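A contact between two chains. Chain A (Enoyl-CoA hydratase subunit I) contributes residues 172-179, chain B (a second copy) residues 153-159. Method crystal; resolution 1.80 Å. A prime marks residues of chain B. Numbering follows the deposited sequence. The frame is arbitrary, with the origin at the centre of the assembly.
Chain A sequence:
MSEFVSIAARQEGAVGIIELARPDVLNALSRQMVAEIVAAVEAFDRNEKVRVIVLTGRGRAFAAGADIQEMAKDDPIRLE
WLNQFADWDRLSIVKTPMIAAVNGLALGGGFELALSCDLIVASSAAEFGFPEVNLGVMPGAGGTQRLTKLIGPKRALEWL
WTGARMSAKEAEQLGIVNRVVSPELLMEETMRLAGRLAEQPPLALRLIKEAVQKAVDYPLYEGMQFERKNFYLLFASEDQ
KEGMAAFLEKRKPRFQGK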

# COMPACT_ATOMS: atom_id res chain seq x y z
N GLU A 172 12.34 5.39 -9.87
CA GLU A 172 11.15 6.14 -9.47
C GLU A 172 9.93 5.64 -10.25
O GLU A 172 8.85 5.50 -9.69
CB GLU A 172 11.34 7.63 -9.73
CG GLU A 172 10.08 8.44 -9.45
CD GLU A 172 10.24 9.91 -9.77
OE1 GLU A 172 10.71 10.23 -10.88
OE2 GLU A 172 9.90 10.75 -8.90
N GLN A 173 10.12 5.39 -11.54
CA GLN A 173 9.02 4.90 -12.38
C GLN A 173 8.53 3.54 -11.89
O GLN A 173 7.35 3.21 -12.01
CB GLN A 173 9.47 4.80 -13.84
CG GLN A 173 10.00 6.09 -14.46
CD GLN A 173 8.98 7.21 -14.46
OE1 GLN A 173 8.92 8.02 -13.53
NE2 GLN A 173 8.16 7.27 -15.51
N LEU A 174 9.45 2.75 -11.35
CA LEU A 174 9.13 1.41 -10.85
C LEU A 174 8.52 1.44 -9.45
O LEU A 174 8.03 0.43 -8.96
CB LEU A 174 10.38 0.53 -10.85
CG LEU A 174 10.94 0.14 -12.22
CD1 LEU A 174 12.27 -0.57 -12.05
CD2 LEU A 174 9.94 -0.75 -12.95
N GLY A 175 8.54 2.61 -8.81
CA GLY A 175 7.97 2.72 -7.48
C GLY A 175 8.93 2.39 -6.36
O GLY A 175 8.52 2.16 -5.22
N ILE A 176 10.22 2.35 -6.68
CA ILE A 176 11.25 2.07 -5.69
C ILE A 176 11.66 3.38 -5.02
O ILE A 176 11.81 3.45 -3.80
CB ILE A 176 12.49 1.42 -6.34
CG1 ILE A 176 12.09 0.09 -6.99
CG2 ILE A 176 13.57 1.22 -5.29
CD1 ILE A 176 13.13 -0.48 -7.95
N VAL A 177 11.83 4.41 -5.84
CA VAL A 177 12.21 5.74 -5.36
C VAL A 177 10.98 6.65 -5.36
O VAL A 177 10.19 6.65 -6.31
CB VAL A 177 13.32 6.36 -6.25
CG1 VAL A 177 13.45 7.86 -5.97
CG2 VAL A 177 14.65 5.67 -5.96
N ASN A 178 10.83 7.43 -4.29
CA ASN A 178 9.68 8.32 -4.16
C ASN A 178 9.80 9.61 -4.98
O ASN A 178 8.80 10.10 -5.53
CB ASN A 178 9.44 8.64 -2.69
CG ASN A 178 8.96 7.42 -1.90
OD1 ASN A 178 7.78 7.07 -1.93
ND2 ASN A 178 9.88 6.77 -1.21
N ARG A 179 11.00 10.15 -5.07
CA ARG A 179 11.23 11.37 -5.84
C ARG A 179 12.70 11.55 -6.16
O ARG A 179 13.58 11.06 -5.44
CB ARG A 179 10.71 12.60 -5.09
CG ARG A 179 11.55 13.01 -3.90
CD ARG A 179 11.06 14.33 -3.31
NE ARG A 179 10.99 15.39 -4.31
CZ ARG A 179 10.79 16.67 -4.03
NH1 ARG A 179 10.66 17.06 -2.77
NH2 ARG A 179 10.73 17.57 -5.01
N PRO B 153 4.99 -0.84 -0.59
CA PRO B 153 5.17 -0.07 0.65
C PRO B 153 5.81 1.30 0.51
O PRO B 153 5.48 2.22 1.27
CB PRO B 153 6.00 -1.01 1.51
CG PRO B 153 6.85 -1.71 0.51
CD PRO B 153 5.86 -2.03 -0.59
N LYS B 154 6.74 1.45 -0.44
CA LYS B 154 7.42 2.73 -0.64
C LYS B 154 6.43 3.83 -1.02
O LYS B 154 6.41 4.91 -0.41
CB LYS B 154 8.49 2.59 -1.73
CG LYS B 154 9.67 1.69 -1.36
CD LYS B 154 10.65 2.40 -0.43
CE LYS B 154 11.82 1.50 -0.03
NZ LYS B 154 11.41 0.39 0.88
N ARG B 155 5.59 3.57 -2.01
CA ARG B 155 4.62 4.56 -2.44
C ARG B 155 3.45 4.65 -1.46
O ARG B 155 2.95 5.74 -1.18
CB ARG B 155 4.13 4.24 -3.86
CG ARG B 155 5.22 4.46 -4.91
CD ARG B 155 4.75 4.16 -6.32
NE ARG B 155 4.45 2.74 -6.49
CZ ARG B 155 4.45 2.11 -7.65
NH1 ARG B 155 4.76 2.76 -8.77
NH2 ARG B 155 4.16 0.81 -7.71
N ALA B 156 3.03 3.52 -0.91
CA ALA B 156 1.91 3.50 0.03
C ALA B 156 2.16 4.37 1.26
O ALA B 156 1.28 5.13 1.66
CB ALA B 156 1.62 2.07 0.46
N LEU B 157 3.34 4.25 1.85
CA LEU B 157 3.65 5.03 3.04
C LEU B 157 3.63 6.53 2.77
O LEU B 157 3.28 7.32 3.65
CB LEU B 157 5.00 4.61 3.63
CG LEU B 157 4.95 3.26 4.36
CD1 LEU B 157 6.35 2.83 4.76
CD2 LEU B 157 4.04 3.37 5.58
N GLU B 158 4.01 6.92 1.56
CA GLU B 158 4.00 8.33 1.19
C GLU B 158 2.57 8.85 1.34
O GLU B 158 2.33 9.86 2.01
CB GLU B 158 4.47 8.49 -0.26
CG GLU B 158 4.76 9.92 -0.68
CD GLU B 158 5.09 10.04 -2.16
OE1 GLU B 158 5.91 9.24 -2.66
OE2 GLU B 158 4.53 10.93 -2.83
N TRP B 159 1.61 8.16 0.74
CA TRP B 159 0.22 8.58 0.80
C TRP B 159 -0.41 8.44 2.18
O TRP B 159 -1.16 9.31 2.62
CB TRP B 159 -0.61 7.81 -0.22
CG TRP B 159 -0.17 8.06 -1.63
CD1 TRP B 159 0.62 7.26 -2.40
CD2 TRP B 159 -0.44 9.23 -2.41
NE1 TRP B 159 0.86 7.85 -3.62
CE2 TRP B 159 0.21 9.06 -3.65
CE3 TRP B 159 -1.17 10.40 -2.19
CZ2 TRP B 159 0.16 10.02 -4.67
CZ3 TRP B 159 -1.23 11.36 -3.20
CH2 TRP B 159 -0.57 11.16 -4.42
O HOH W 1 5.70 5.51 -9.20
O HOH W 2 6.15 1.04 -3.58

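This is a small, water-mediated contact in which the end of a helix and the loop after it in chain A pack against a helix of chain B, joined by two bridging waters and by close packing rather than by any clear direct hydrogen bond. The two stretches bury 332 Å² between them, and the backbones come nearest where Gly175 faces Arg155′ and Ile176 faces Lys154′.

Gly175 is the first residue to leave helical geometry, with a positive phi of 88° and a hydrogen bond from its N back to Glu172 O (3.0 Å), part of a Schellman motif. Glycine suits this place twice over. At these backbone angles a CB would be jammed against the carbonyl oxygen of Leu174, and it would also point toward chain B, where an ideal CB would lie 2.3 Å from Arg155′ CZ. Without a side chain, the backbone lets the guanidinium lie close: Gly175 CA is 3.5 Å from Arg155′ NH1, and Gly175 CA and Leu174 O both lie over one face of the group.

The CA-to-CB bond of Arg155′ points sideways to chain A, but the long side chain brings the guanidinium nearer. There NH1 donates to water 1 (2.9 Å from Arg155′ NH1 to the water oxygen), which in turn donates to Glu172 O at 3.2 Å. The cationic group thus reaches a carbonyl near the helix end through a water, while its NE and NH2 are hydrogen-bonded to residues just outside the stretches. Water 2 makes a backbone bridge: its oxygen accepts from Arg155′ N (3.0 Å) and donates to Gly175 O (3.1 Å).

Lys154′ contributes mainly its aliphatic portion. Lys154′ CB lies 3.5 Å from Gly175 O, and Lys154′ CG lies 3.7 Å from Ile176 O. Beyond these carbons the chain leads away, and NZ finds its hydrogen bond elsewhere in the structure. Carbon packed over Ile176 O has a cost, since that buried carbonyl has no polar partner in the model. The Ile176 side chain points away, so it takes part through its backbone.

Asn178 points toward the helix and is heavily covered by it, near Lys154′ O and the carboxylate of Glu158′. Its amide is probably turned over in the model, so the hydrogen bonding here remains open; a short polar side chain nonetheless fits a site lined by a carbonyl and a carboxylate.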